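Local structure of probable glutathione reductase (Sinorhizobium meliloti, 4DNA) at the interface of chains A and B. The protein probably reduces glutathione disulfide to glutathione with NADPH, working as a homodimer that carries one FAD per subunit. Numbering follows the deposited sequence. Chains: chain A/B, Probable glutathione reductase.

Contact 1 and contact 2 are twins, related by the two-fold axis of the homodimer, and the centres of their C-alpha atoms lie about 21 Å apart. In contact 1, A:Pro315, A:Ala342 and A:Gln417 receive the loop segment B:436-438 and B:Thr441, with A:Gln417 reaching in from helix 412-424; contact 2 has the chains exchanged. Contact 2 is centred about 5 Å from A:His439, the probable proton acceptor, whereas contact 1 is about 24 Å from it and by symmetry stands beside B:His439 instead. Each subunit thus holds the loop leading to its partner's catalytic histidine, which probably ties dimer formation to the two active sites.

Contact 1: the interface of chains A and B. Residues chain A 315, 341-344, 413, 417; chain B 436-438, 441.
B:Met436, B:Ala437 and B:Val438 run in an extended conformation past A:Gln417, which projects from helix 412-424 to read their backbone. Its carboxamide spans the segment by its two ends. OE1 of A:Gln417 accepts from the backbone N of B:Val438 at 2.6 Å, while its NE2 donates to the carbonyl O of B:Met436 at 3.0 Å. The second bond is bent: NE2 sits above the plane of that carbonyl, off its lone pairs. With both ends engaged, the amide should have little freedom to flip. CG of A:Gln417 is anti to the backbone N (chi1 168°) and the chain turns at chi2, which carries the amide back alongside B:Val438, the two side chains pointing opposite ways.

B:Val438 fills the space against chain A with both methyls. CG2 lies 3.7 Å from CB of A:Ala342, and CG1 faces CB of A:Ala344 at 4.0 Å. At the other end of the segment, the selenomethionine B:Met436 lays its CG 3.6 Å from CG2 of A:Ile341, their side chains crossing at a slant, and its bent chain brings SE to the edge of the A:Pro315 ring, 4.0 Å from CB. Within chain B, a threonine hydroxyl supports the turn after the valine: OG1 of B:Thr441 donates to the carbonyl O of B:Val438 at 2.7 Å.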
ATOM      1  N   PRO A 315     -16.135  -3.840 -10.011  1.00 68.79           N
ATOM      2  CA  PRO A 315     -16.856  -4.067  -8.752  1.00 68.42           C
ATOM      3  C   PRO A 315     -18.290  -3.541  -8.772  1.00 69.18           C
ATOM      4  O   PRO A 315     -19.161  -4.132  -8.123  1.00 71.97           O
ATOM      5  CB  PRO A 315     -16.023  -3.291  -7.722  1.00 66.22           C
ATOM      6  CG  PRO A 315     -14.661  -3.260  -8.306  1.00 64.90           C
ATOM      7  CD  PRO A 315     -14.906  -3.056  -9.773  1.00 67.37           C
ATOM      8  N   ILE A 341     -17.297   5.829  -3.926  1.00 80.48           N
ATOM      9  CA  ILE A 341     -16.568   4.682  -4.446  1.00 78.33           C
ATOM     10  C   ILE A 341     -15.124   5.175  -4.631  1.00 70.20           C
ATOM     11  O   ILE A 341     -14.893   6.179  -5.320  1.00 70.78           O
ATOM     12  CB  ILE A 341     -17.194   4.149  -5.777  1.00 74.36           C
ATOM     13  CG1 ILE A 341     -18.587   3.561  -5.529  1.00 77.47           C
ATOM     14  CG2 ILE A 341     -16.337   3.064  -6.417  1.00 72.59           C
ATOM     15  CD1 ILE A 341     -19.463   3.458  -6.763  1.00 81.85           C
ATOM     16  N   ALA A 342     -14.168   4.502  -3.980  1.00 68.10           N
ATOM     17  CA  ALA A 342     -12.742   4.777  -4.188  1.00 65.05           C
ATOM     18  C   ALA A 342     -12.332   4.201  -5.539  1.00 66.66           C
ATOM     19  O   ALA A 342     -12.927   3.234  -6.006  1.00 66.69           O
ATOM     20  CB  ALA A 342     -11.894   4.210  -3.064  1.00 60.33           C
ATOM     21  N   THR A 343     -11.356   4.822  -6.191  1.00 62.45           N
ATOM     22  CA  THR A 343     -10.867   4.345  -7.479  1.00 63.79           C
ATOM     23  C   THR A 343      -9.359   4.512  -7.571  1.00 63.93           C
ATOM     24  O   THR A 343      -8.765   5.327  -6.859  1.00 63.60           O
ATOM     25  CB  THR A 343     -11.508   5.086  -8.674  1.00 64.70           C
ATOM     26  OG1 THR A 343     -11.448   6.504  -8.462  1.00 62.96           O
ATOM     27  CG2 THR A 343     -12.950   4.648  -8.890  1.00 65.85           C
ATOM     28  N   ALA A 344      -8.750   3.730  -8.457  1.00 64.45           N
ATOM     29  CA  ALA A 344      -7.334   3.863  -8.774  1.00 62.91           C
ATOM     30  C   ALA A 344      -7.135   4.160 -10.267  1.00 62.09           C
ATOM     31  O   ALA A 344      -8.021   3.913 -11.088  1.00 64.40           O
ATOM     32  CB  ALA A 344      -6.585   2.602  -8.363  1.00 60.27           C
ATOM     33  N   GLY A 413      -3.348   3.061  -5.148  1.00 61.87           N
ATOM     34  CA  GLY A 413      -4.506   2.196  -5.278  1.00 60.75           C
ATOM     35  C   GLY A 413      -4.848   1.378  -4.044  1.00 60.54           C
ATOM     36  O   GLY A 413      -6.007   1.305  -3.647  1.00 58.99           O
ATOM     37  N   GLN A 417      -8.204   2.126  -1.402  1.00 59.48           N
ATOM     38  CA  GLN A 417      -9.182   1.184  -0.968  1.00 59.26           C
ATOM     39  C   GLN A 417      -9.347   1.250   0.502  1.00 59.72           C
ATOM     40  O   GLN A 417     -10.436   1.328   0.977  1.00 60.32           O
ATOM     41  CB  GLN A 417      -8.741  -0.212  -1.317  1.00 59.60           C
ATOM     42  CG  GLN A 417      -9.583  -1.259  -0.642  1.00 59.63           C
ATOM     43  CD  GLN A 417     -10.798  -1.625  -1.437  1.00 59.76           C
ATOM     44  OE1 GLN A 417     -10.707  -2.203  -2.488  1.00 60.27           O
ATOM     45  NE2 GLN A 417     -11.939  -1.282  -0.936  1.00 59.36           N
TER
HETATM   46  N   MSE B 436     -16.973  -0.300  -1.036  1.00 72.14           N
HETATM   47  CA  MSE B 436     -16.835  -0.752  -2.413  1.00 79.63           C
HETATM   48  C   MSE B 436     -15.403  -1.129  -2.708  1.00 73.05           C
HETATM   49  O   MSE B 436     -14.465  -0.405  -2.382  1.00 70.89           O
HETATM   50  CB  MSE B 436     -17.325   0.377  -3.309  1.00 76.08           C
HETATM   51  CG  MSE B 436     -17.288   0.048  -4.799  1.00 80.92           C
HETATM   52 SE   MSE B 436     -18.552  -1.402  -5.262  1.00106.41          SE
HETATM   53  CE  MSE B 436     -20.241  -0.373  -5.365  1.00100.54           C
ATOM     54  N   ALA B 437     -15.233  -2.289  -3.329  1.00 74.61           N
ATOM     55  CA  ALA B 437     -13.922  -2.779  -3.703  1.00 70.07           C
ATOM     56  C   ALA B 437     -13.248  -1.861  -4.723  1.00 70.06           C
ATOM     57  O   ALA B 437     -13.919  -1.160  -5.481  1.00 71.37           O
ATOM     58  CB  ALA B 437     -14.033  -4.200  -4.250  1.00 67.82           C
ATOM     59  N   VAL B 438     -11.917  -1.860  -4.717  1.00 67.20           N
ATOM     60  CA  VAL B 438     -11.125  -1.238  -5.772  1.00 67.31           C
ATOM     61  C   VAL B 438     -10.399  -2.370  -6.469  1.00 66.14           C
ATOM     62  O   VAL B 438      -9.654  -3.116  -5.844  1.00 66.24           O
ATOM     63  CB  VAL B 438     -10.123  -0.195  -5.229  1.00 65.29           C
ATOM     64  CG1 VAL B 438      -9.263   0.357  -6.358  1.00 64.90           C
ATOM     65  CG2 VAL B 438     -10.846   0.923  -4.487  1.00 66.02           C
ATOM     66  N   THR B 441      -6.703  -4.762  -6.724  1.00 65.31           N
ATOM     67  CA  THR B 441      -5.731  -4.563  -5.676  1.00 65.19           C
ATOM     68  C   THR B 441      -5.765  -5.797  -4.766  1.00 65.46           C
ATOM     69  O   THR B 441      -6.607  -6.683  -4.934  1.00 64.52           O
ATOM     70  CB  THR B 441      -6.049  -3.309  -4.829  1.00 64.77           C
ATOM     71  OG1 THR B 441      -7.401  -3.365  -4.364  1.00 64.96           O
ATOM     72  CG2 THR B 441      -5.857  -2.029  -5.608  1.00 65.07           C
TER

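Contact 2: the interface of chains A and B. Residues chain A 435-438, 441, 443-444, 447; chain B 315, 342, 417.
B:Gln417 enters chain A between the loop 436-438 and the 3-10 helix 443-446, hiding 106 Å² of its surface. Its CB lies 3.7 Å from CB of A:Ala443, and its CG meets the same methyl at 3.5 Å. CG stands anti to the backbone N (chi1 179°), and a bend at chi2 swings the amide across the loop, with CD 3.9 Å from CG2 of A:Val438. At the tip, OE1 accepts from the backbone N of A:Val438 at 2.7 Å in a nearly straight bond (165° at H). NE2 donates to the carbonyl O of A:Met436 at 3.2 Å, and this oxygen lies in the amide plane. CG2 of A:Val447 meets the amide of B:Gln417 tip to tip, nearest NE2. An alanine in place of B:Gln417 would probably leave the N of A:Val438 and the O of A:Met436 without their mates and open a gap beside A:Ala443.

Nearby, CB of A:Ala437 rests 3.6 Å from CB of B:Pro315 at the start of helix 314-328. A second shell braces the loop within chain A, where OE2 of A:Glu444 accepts from N of A:Thr441 at 3.1 Å. In this family that glutamate partners the catalytic histidine, here A:His439, which directly follows the gripped valine; the contact joins the subunits and probably helps to place A:His439, the likely proton acceptor, for disulfide reduction.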
ATOM      1  N   THR A 435      -4.524   8.813  15.290  1.00 67.59           N
ATOM      2  CA  THR A 435      -3.971   7.551  14.797  1.00 67.75           C
ATOM      3  C   THR A 435      -2.454   7.632  14.791  1.00 69.81           C
ATOM      4  O   THR A 435      -1.874   8.448  14.067  1.00 71.14           O
ATOM      5  CB  THR A 435      -4.455   7.229  13.370  1.00 66.59           C
ATOM      6  OG1 THR A 435      -5.884   7.234  13.331  1.00 66.23           O
ATOM      7  CG2 THR A 435      -3.957   5.883  12.934  1.00 66.30           C
HETATM    8  N   MSE A 436      -1.818   6.791  15.602  1.00 70.67           N
HETATM    9  CA  MSE A 436      -0.375   6.801  15.752  1.00 74.90           C
HETATM   10  C   MSE A 436       0.240   6.507  14.431  1.00 71.90           C
HETATM   11  O   MSE A 436      -0.294   5.723  13.648  1.00 71.16           O
HETATM   12  CB  MSE A 436      -0.008   5.694  16.718  1.00 75.22           C
HETATM   13  CG  MSE A 436       1.483   5.668  17.027  1.00 75.81           C
HETATM   14 SE   MSE A 436       2.018   7.290  18.026  1.00 86.36          SE
HETATM   15  CE  MSE A 436       0.614   7.294  19.417  1.00 80.79           C
ATOM     16  N   ALA A 437       1.376   7.137  14.169  1.00 72.80           N
ATOM     17  CA  ALA A 437       2.085   6.960  12.914  1.00 71.27           C
ATOM     18  C   ALA A 437       2.767   5.602  12.827  1.00 71.28           C
ATOM     19  O   ALA A 437       3.215   5.053  13.841  1.00 72.96           O
ATOM     20  CB  ALA A 437       3.105   8.072  12.732  1.00 70.11           C
ATOM     21  N   VAL A 438       2.837   5.061  11.613  1.00 68.95           N
ATOM     22  CA  VAL A 438       3.695   3.912  11.337  1.00 71.14           C
ATOM     23  C   VAL A 438       4.911   4.365  10.519  1.00 70.36           C
ATOM     24  O   VAL A 438       4.779   4.988   9.473  1.00 68.86           O
ATOM     25  CB  VAL A 438       2.949   2.760  10.625  1.00 68.98           C
ATOM     26  CG1 VAL A 438       3.829   1.523  10.566  1.00 69.77           C
ATOM     27  CG2 VAL A 438       1.638   2.444  11.320  1.00 67.56           C
ATOM     28  N   THR A 441       6.837   4.843   6.663  1.00 67.62           N
ATOM     29  CA  THR A 441       5.922   4.654   5.536  1.00 66.96           C
ATOM     30  C   THR A 441       5.683   5.975   4.796  1.00 65.79           C
ATOM     31  O   THR A 441       6.145   7.037   5.216  1.00 65.62           O
ATOM     32  CB  THR A 441       4.542   4.121   5.977  1.00 67.56           C
ATOM     33  OG1 THR A 441       3.956   5.028   6.921  1.00 66.61           O
ATOM     34  CG2 THR A 441       4.622   2.689   6.576  1.00 68.70           C
ATOM     35  N   ALA A 443       2.323   6.575   4.015  1.00 64.29           N
ATOM     36  CA  ALA A 443       1.031   6.797   4.664  1.00 61.83           C
ATOM     37  C   ALA A 443       1.036   7.614   5.952  1.00 62.38           C
ATOM     38  O   ALA A 443       0.010   8.188   6.303  1.00 61.60           O
ATOM     39  CB  ALA A 443       0.346   5.458   4.901  1.00 61.95           C
ATOM     40  N   GLU A 444       2.157   7.672   6.662  1.00 63.51           N
ATOM     41  CA  GLU A 444       2.180   8.454   7.902  1.00 64.49           C
ATOM     42  C   GLU A 444       2.047   9.970   7.688  1.00 64.70           C
ATOM     43  O   GLU A 444       1.741  10.718   8.629  1.00 65.67           O
ATOM     44  CB  GLU A 444       3.413   8.159   8.728  1.00 65.86           C
ATOM     45  CG  GLU A 444       4.710   8.336   7.983  1.00 65.65           C
ATOM     46  CD  GLU A 444       5.893   8.055   8.874  1.00 67.91           C
ATOM     47  OE1 GLU A 444       5.863   8.507  10.037  1.00 69.40           O
ATOM     48  OE2 GLU A 444       6.838   7.374   8.426  1.00 69.01           O
ATOM     49  N   VAL A 447      -1.381  11.215   8.612  1.00 62.66           N
ATOM     50  CA  VAL A 447      -1.782  11.272  10.025  1.00 62.77           C
ATOM     51  C   VAL A 447      -1.032  12.282  10.896  1.00 63.36           C
ATOM     52  O   VAL A 447      -1.294  12.378  12.094  1.00 64.77           O
ATOM     53  CB  VAL A 447      -1.827   9.880  10.711  1.00 62.95           C
ATOM     54  CG1 VAL A 447      -2.728   8.938   9.941  1.00 61.16           C
ATOM     55  CG2 VAL A 447      -0.433   9.297  10.879  1.00 63.78           C
TER
ATOM     56  N   PRO B 315       7.537   7.021  16.191  1.00 71.36           N
ATOM     57  CA  PRO B 315       6.411   7.956  16.313  1.00 69.26           C
ATOM     58  C   PRO B 315       5.941   8.112  17.751  1.00 69.60           C
ATOM     59  O   PRO B 315       5.264   9.080  18.068  1.00 69.41           O
ATOM     60  CB  PRO B 315       5.303   7.307  15.470  1.00 66.99           C
ATOM     61  CG  PRO B 315       5.996   6.306  14.613  1.00 68.15           C
ATOM     62  CD  PRO B 315       7.153   5.819  15.427  1.00 69.80           C
ATOM     63  N   ALA B 342      -0.604   0.845  15.523  1.00 68.30           N
ATOM     64  CA  ALA B 342      -0.361  -0.039  14.374  1.00 66.23           C
ATOM     65  C   ALA B 342       1.127  -0.117  14.172  1.00 66.35           C
ATOM     66  O   ALA B 342       1.820   0.858  14.412  1.00 67.24           O
ATOM     67  CB  ALA B 342      -1.012   0.529  13.123  1.00 64.07           C
ATOM     68  N   GLN B 417      -0.885   1.172   8.555  1.00 60.31           N
ATOM     69  CA  GLN B 417      -1.156   2.554   8.861  1.00 59.02           C
ATOM     70  C   GLN B 417      -2.610   2.848   8.667  1.00 58.62           C
ATOM     71  O   GLN B 417      -3.267   3.355   9.566  1.00 59.75           O
ATOM     72  CB  GLN B 417      -0.366   3.482   7.938  1.00 60.52           C
ATOM     73  CG  GLN B 417      -0.622   4.965   8.182  1.00 59.31           C
ATOM     74  CD  GLN B 417      -0.041   5.413   9.504  1.00 60.51           C
ATOM     75  OE1 GLN B 417       1.144   5.721   9.580  1.00 62.02           O
ATOM     76  NE2 GLN B 417      -0.862   5.430  10.559  1.00 58.16           N
TER